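PDB 5XEM: cysteine synthase, which produces hydrogen sulfide with pyridoxal 5'-phosphate as cofactor, and probably makes L-cysteine and acetate from O-acetyl-L-serine and hydrogen sulfide. Local coordinates for residues L245-D249 and D250-E254; M225-I229 and G230-A234; S9-D12 and L13-N16. All coordinates share one frame; numbering follows the deposited sequence.

How the contacts relate
All three contacts are local turns, and they follow one another along the chain without nesting or crossing. Contact 3 comes first, in the connection from strand 6-7 to strand 19-21, where a short 3-10 turn packs beside helices 46-60 and 76-88 and touches the second subunit. Contact 2 bends the long loop between helix 211-214 and strand 245-247 and holds one end of the bound lanthionine. Contact 1 follows ten residues later, where that loop has entered strand 245-247 and the chain turns into helix 249-263 beside a calcium ion. Contacts 1 and 2 come within about 6 Å at their nearest atoms; contact 3 lies on the opposite side of the chain's centre from both.

Contact 1 of 3, residues L245-D249 and D250-E254; sequences LVCED and DDAFE. With CA (calcium ion), chain J.
E248 and A252, together with D249 and F253, make the backbone bonds that turn strand 245-247 into helix 249-263. A252 N donates to E248 O at 3.1 Å, and F253 N donates to D249 O with an N-H...O angle of 167°. They form the first turn of the helix, with E248 at the N-cap position. D249 O also lies at the edge of the F253 ring, 3.2 Å from CD2 and near the ring plane.

Carboxylates and a calcium ion hold the outer side of this turn. D250 chelates the metal through both oxygens, OD1 and OD2 each 2.6 Å from the calcium. Its CG sits between the backbone N and the carbonyl carbon (chi1 56°), which leaves OD1 near enough to accept a weak bond from D251 N. The D251 carboxylate is a second-shell group: OD1 and OD2 each take a hydrogen bond from a different calcium-bound water, the one to OD2 being 2.6 Å long. The positive ion probably offsets the repulsion between these neighbouring acids. E248 is a calcium ligand in crystals of this protein, yet here its carboxylate stops short of the ion, E248 OE1 staying 5.2 Å from the calcium. A further water accepts from E248 N at 3.0 Å and donates to D251 OD2, tying the helix start to its first turn.

On the inner side C247 SG, anti to its own N (chi1 -171°), rests 4.0 Å from A252 CB. There C247 and A252 meet A273 of helix 269-284, and F253 reaches I269. D249 OD1 accepts from K221 N of the preceding loop, while L245 and C247 pair with strand 200-206, and strand 245-247 forms one edge of the mixed sheet within this chain.

Contact 2 of 3, residues M225-I229 and G230-A234; sequences MGMSI and GGIPA. With 85F ((2R)-2-azanyl-3-[(2R)-2-azanyl-3-oxidanyl-3-oxidanylidene-propyl]sulfanyl-propanoic acid), chain C.
M227 and P233 cross at about a right angle: the extended methionine chain comes up to the edge of the proline ring at CD, with M227 SD 3.7 Å from P233 CD. The methyl CG2 of I232 approaches the same sulfur more loosely, at 4.4 Å. I229 lies over a face of the proline ring, its CG1 branch, between N and C (chi1 72°), carrying CD1 to 4.4 Å from P233 CG.

Two waters brace the bend between these side chains. One donates to M227 O and accepts from G230 N; the other accepts from I229 N and donates to G231 O at 2.7 Å.

S228 points away from this cluster and grips one of the two carboxylates of lanthionine at both oxygens. S228 OG donates to OH1 at 2.7 Å, and S228 N reaches OH2 at 2.9 Å with an N-H...O angle of 166°. The amino nitrogen at the same end, NZ2, donates to G226 O and, weakly, to M225 O, so this loop forms one wall of the active site.

M227 and I232 lean on helix 211-214, I229 packs against helix 123-136, and M225 touches both the cofactor and helix 269-284.

Contact 3 of 3, residues S9-D12 and L13-N16; sequences SVID and LIGN
V10 to L13 and I11 to I14 are joined by successive 3-10 bonds, L13 N to V10 O at 2.9 Å and the longer I14 N to I11 O at 3.3 Å, continuing the D12 N to S9 O bond that starts the turn. These i to i+3 bonds define the 3-10 turn.

I14 folds its CG1 branch against the turn, with CG1 3.5 Å from I11 O, and its terminal CD1 comes within 4.4 Å of I11 CG2. L13 places CB 3.5 Å from V10 O. The start of the turn is tied by side chains: D12 OD2 accepts from S9 N at 3.0 Å, on its anti side and 22° out of the carboxylate plane, while S9 OG takes a weak bond from I11 N. N8 N adds a weak second bond to D12 OD2.

A water donates to I11 O and, weakly, to I14 O, so I11 O accepts from both this water and I14 N. S9, V10 and L13 also pack on N23, E263 and P18 of the second subunit, respectively. Within the chain, V10 and I11 rest on helix 76-88, and I11 and I14 face L51 of helix 46-60.

Contact 1 of 3, residues L245-D249 and D250-E254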
# COMPACT_ATOMS: atom_id res chain seq x y z
N LEU A 245 6.01 -3.33 27.51
CA LEU A 245 7.07 -2.52 26.93
C LEU A 245 6.46 -1.17 26.54
O LEU A 245 5.25 -1.07 26.34
CB LEU A 245 7.68 -3.21 25.72
CG LEU A 245 8.14 -4.66 25.94
CD1 LEU A 245 8.69 -5.24 24.65
CD2 LEU A 245 9.16 -4.74 27.07
N VAL A 246 7.32 -0.17 26.47
CA VAL A 246 6.92 1.16 26.10
C VAL A 246 7.83 1.79 25.07
O VAL A 246 8.96 1.33 24.86
CB VAL A 246 6.85 2.09 27.33
CG1 VAL A 246 5.94 1.49 28.39
CG2 VAL A 246 8.26 2.38 27.88
N CYS A 247 7.35 2.87 24.46
CA CYS A 247 8.15 3.68 23.56
C CYS A 247 7.74 5.14 23.65
O CYS A 247 6.56 5.47 23.64
CB CYS A 247 8.02 3.19 22.13
SG CYS A 247 9.18 3.97 20.98
N GLU A 248 8.72 6.02 23.75
CA GLU A 248 8.51 7.47 23.68
C GLU A 248 8.17 7.92 22.25
O GLU A 248 8.57 7.29 21.28
CB GLU A 248 9.73 8.23 24.21
CG GLU A 248 10.08 7.92 25.68
CD GLU A 248 9.25 8.71 26.70
OE1 GLU A 248 8.37 9.51 26.32
OE2 GLU A 248 9.50 8.54 27.91
N ASP A 249 7.44 9.01 22.14
CA ASP A 249 7.04 9.55 20.84
C ASP A 249 8.25 9.77 19.93
O ASP A 249 8.24 9.34 18.78
CB ASP A 249 6.34 10.88 21.02
CG ASP A 249 4.98 10.77 21.71
OD1 ASP A 249 4.40 9.64 21.79
OD2 ASP A 249 4.47 11.83 22.13
N ASP A 250 9.29 10.46 20.42
CA ASP A 250 10.43 10.80 19.57
C ASP A 250 11.14 9.57 19.05
O ASP A 250 11.49 9.51 17.87
CB ASP A 250 11.41 11.84 20.25
CG ASP A 250 11.97 11.40 21.64
OD1 ASP A 250 11.58 10.32 22.17
OD2 ASP A 250 12.82 12.14 22.20
N ASP A 251 11.33 8.57 19.89
CA ASP A 251 11.99 7.33 19.50
C ASP A 251 11.17 6.55 18.44
O ASP A 251 11.75 5.95 17.52
CB ASP A 251 12.22 6.43 20.71
CG ASP A 251 13.20 7.02 21.71
OD1 ASP A 251 14.05 7.84 21.29
OD2 ASP A 251 13.12 6.66 22.91
N ALA A 252 9.84 6.60 18.56
CA ALA A 252 8.97 5.95 17.57
C ALA A 252 9.15 6.57 16.18
O ALA A 252 9.28 5.85 15.20
CB ALA A 252 7.49 6.00 18.01
N PHE A 253 9.15 7.90 16.10
CA PHE A 253 9.37 8.60 14.85
C PHE A 253 10.77 8.31 14.31
O PHE A 253 10.95 8.05 13.12
CB PHE A 253 9.15 10.11 15.01
CG PHE A 253 7.69 10.51 14.97
CD1 PHE A 253 7.03 10.61 13.76
CD2 PHE A 253 6.99 10.72 16.13
CE1 PHE A 253 5.68 10.94 13.71
CE2 PHE A 253 5.64 11.06 16.09
CZ PHE A 253 4.99 11.18 14.89
N GLU A 254 11.76 8.34 15.20
CA GLU A 254 13.14 8.08 14.79
C GLU A 254 13.28 6.68 14.15
O GLU A 254 13.92 6.51 13.10
CB GLU A 254 14.09 8.25 15.98
CG GLU A 254 15.55 8.01 15.62
CD GLU A 254 16.54 8.41 16.72
OE1 GLU A 254 16.22 9.32 17.53
OE2 GLU A 254 17.64 7.83 16.74
CA CA J . 13.05 10.61 24.27
O HOH W 1 11.43 4.92 24.16
O HOH W 2 15.16 9.95 22.62
O HOH W 3 13.58 8.42 24.73

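Contact 2 of 3, residues M225-I229 and G230-A234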
# COMPACT_ATOMS: atom_id res chain seq x y z
N MET A 225 -1.99 3.59 18.59
CA MET A 225 -1.71 2.95 19.89
C MET A 225 -2.32 3.80 21.03
O MET A 225 -2.85 4.88 20.79
CB MET A 225 -0.21 2.74 20.06
CG MET A 225 0.29 1.46 19.42
SD MET A 225 2.08 1.30 19.36
CE MET A 225 2.45 1.43 21.13
N GLY A 226 -2.24 3.29 22.25
CA GLY A 226 -2.76 3.96 23.41
C GLY A 226 -4.20 3.55 23.66
O GLY A 226 -4.90 3.10 22.77
N MET A 227 -4.64 3.76 24.89
CA MET A 227 -5.97 3.33 25.36
C MET A 227 -6.68 4.53 25.93
O MET A 227 -6.34 4.98 27.02
CB MET A 227 -5.78 2.28 26.43
CG MET A 227 -5.38 0.95 25.82
SD MET A 227 -4.94 -0.29 27.07
CE MET A 227 -4.40 -1.65 26.03
N SER A 228 -7.65 5.07 25.19
CA SER A 228 -8.33 6.31 25.59
C SER A 228 -9.86 6.22 25.67
O SER A 228 -10.56 7.26 25.60
CB SER A 228 -7.90 7.48 24.70
OG SER A 228 -8.29 7.34 23.34
N ILE A 229 -10.38 5.02 25.82
CA ILE A 229 -11.85 4.86 25.97
C ILE A 229 -12.32 4.98 27.42
O ILE A 229 -13.52 4.88 27.68
CB ILE A 229 -12.41 3.53 25.36
CG1 ILE A 229 -12.01 2.30 26.19
CG2 ILE A 229 -11.97 3.41 23.91
CD1 ILE A 229 -12.70 1.00 25.79
N GLY A 230 -11.40 5.18 28.36
CA GLY A 230 -11.76 5.33 29.79
C GLY A 230 -11.50 4.09 30.62
O GLY A 230 -12.05 3.94 31.71
N GLY A 231 -10.65 3.21 30.11
CA GLY A 231 -10.30 1.99 30.83
C GLY A 231 -9.63 1.04 29.86
O GLY A 231 -9.46 1.38 28.67
N ILE A 232 -9.26 -0.13 30.35
CA ILE A 232 -8.64 -1.15 29.51
C ILE A 232 -9.71 -1.89 28.69
O ILE A 232 -10.69 -2.37 29.24
CB ILE A 232 -7.82 -2.15 30.37
CG1 ILE A 232 -6.71 -1.40 31.11
CG2 ILE A 232 -7.21 -3.24 29.50
CD1 ILE A 232 -6.01 -2.23 32.16
N PRO A 233 -9.54 -1.98 27.36
CA PRO A 233 -10.58 -2.64 26.55
C PRO A 233 -10.78 -4.11 26.91
O PRO A 233 -9.85 -4.77 27.30
CB PRO A 233 -10.06 -2.50 25.11
CG PRO A 233 -9.06 -1.39 25.18
CD PRO A 233 -8.42 -1.51 26.53
N ALA A 234 -12.02 -4.61 26.78
CA ALA A 234 -12.36 -5.99 27.10
C ALA A 234 -11.56 -7.00 26.30
O ALA A 234 -11.29 -8.11 26.78
CB ALA A 234 -13.86 -6.21 26.86
N 85F C . -6.05 1.28 15.91
CA 85F C . -7.49 1.28 16.24
CB 85F C . -7.75 2.12 17.52
SG 85F C . -7.15 1.37 19.01
CD 85F C . -7.66 2.46 20.36
CE 85F C . -7.09 3.90 20.30
NZ2 85F C . -5.63 3.89 20.09
CZ1 85F C . -7.40 4.58 21.66
OH1 85F C . -6.83 5.70 21.85
OH2 85F C . -8.16 4.03 22.50
C 85F C . -8.32 1.83 15.10
OXT 85F C . -7.82 1.75 13.96
O 85F C . -9.46 2.28 15.36
O HOH W 4 -8.47 5.01 28.80
O HOH W 5 -8.97 2.41 26.26

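Contact 3 of 3, residues S9-D12 and L13-N16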
# COMPACT_ATOMS: atom_id res chain seq x y z
N SER A 9 -12.48 -10.41 -5.19
CA SER A 9 -12.56 -9.01 -4.79
C SER A 9 -11.37 -8.70 -3.91
O SER A 9 -10.59 -9.59 -3.53
CB SER A 9 -13.84 -8.73 -4.02
OG SER A 9 -13.72 -9.26 -2.70
N VAL A 10 -11.23 -7.43 -3.56
CA VAL A 10 -10.14 -7.04 -2.65
C VAL A 10 -10.22 -7.75 -1.29
O VAL A 10 -9.22 -7.91 -0.59
CB VAL A 10 -10.05 -5.51 -2.46
CG1 VAL A 10 -9.64 -4.82 -3.78
CG2 VAL A 10 -11.33 -4.91 -1.90
N ILE A 11 -11.42 -8.19 -0.90
CA ILE A 11 -11.54 -8.98 0.34
C ILE A 11 -10.63 -10.19 0.33
O ILE A 11 -10.10 -10.58 1.38
CB ILE A 11 -13.00 -9.43 0.59
CG1 ILE A 11 -13.88 -8.19 0.79
CG2 ILE A 11 -13.05 -10.44 1.76
CD1 ILE A 11 -15.37 -8.45 0.98
N ASP A 12 -10.43 -10.79 -0.84
CA ASP A 12 -9.58 -11.97 -0.91
C ASP A 12 -8.09 -11.68 -0.73
O ASP A 12 -7.29 -12.60 -0.52
CB ASP A 12 -9.81 -12.73 -2.24
CG ASP A 12 -11.25 -13.16 -2.40
OD1 ASP A 12 -11.78 -13.88 -1.53
OD2 ASP A 12 -11.88 -12.75 -3.38
N LEU A 13 -7.69 -10.41 -0.78
CA LEU A 13 -6.30 -10.04 -0.55
C LEU A 13 -5.93 -9.84 0.93
O LEU A 13 -4.77 -9.58 1.25
CB LEU A 13 -5.95 -8.78 -1.32
CG LEU A 13 -6.34 -8.77 -2.81
CD1 LEU A 13 -5.90 -7.46 -3.47
CD2 LEU A 13 -5.79 -9.99 -3.51
N ILE A 14 -6.91 -9.92 1.82
CA ILE A 14 -6.72 -9.71 3.25
C ILE A 14 -5.96 -10.92 3.80
O ILE A 14 -6.30 -12.07 3.49
CB ILE A 14 -8.06 -9.50 3.99
CG1 ILE A 14 -8.73 -8.20 3.49
CG2 ILE A 14 -7.86 -9.42 5.52
CD1 ILE A 14 -10.16 -7.98 3.98
N GLY A 15 -4.95 -10.64 4.60
CA GLY A 15 -4.16 -11.66 5.24
C GLY A 15 -3.05 -12.21 4.37
O GLY A 15 -2.75 -11.68 3.31
N ASN A 16 -2.42 -13.27 4.84
CA ASN A 16 -1.26 -13.84 4.18
C ASN A 16 -0.19 -12.80 3.86
O ASN A 16 0.32 -12.68 2.74
CB ASN A 16 -1.70 -14.64 2.97
CG ASN A 16 -2.50 -15.84 3.39
OD1 ASN A 16 -1.98 -16.71 4.09
ND2 ASN A 16 -3.77 -15.85 3.08
O HOH W 6 -9.49 -12.85 2.89
O HOH W 7 -4.98 -13.43 1.35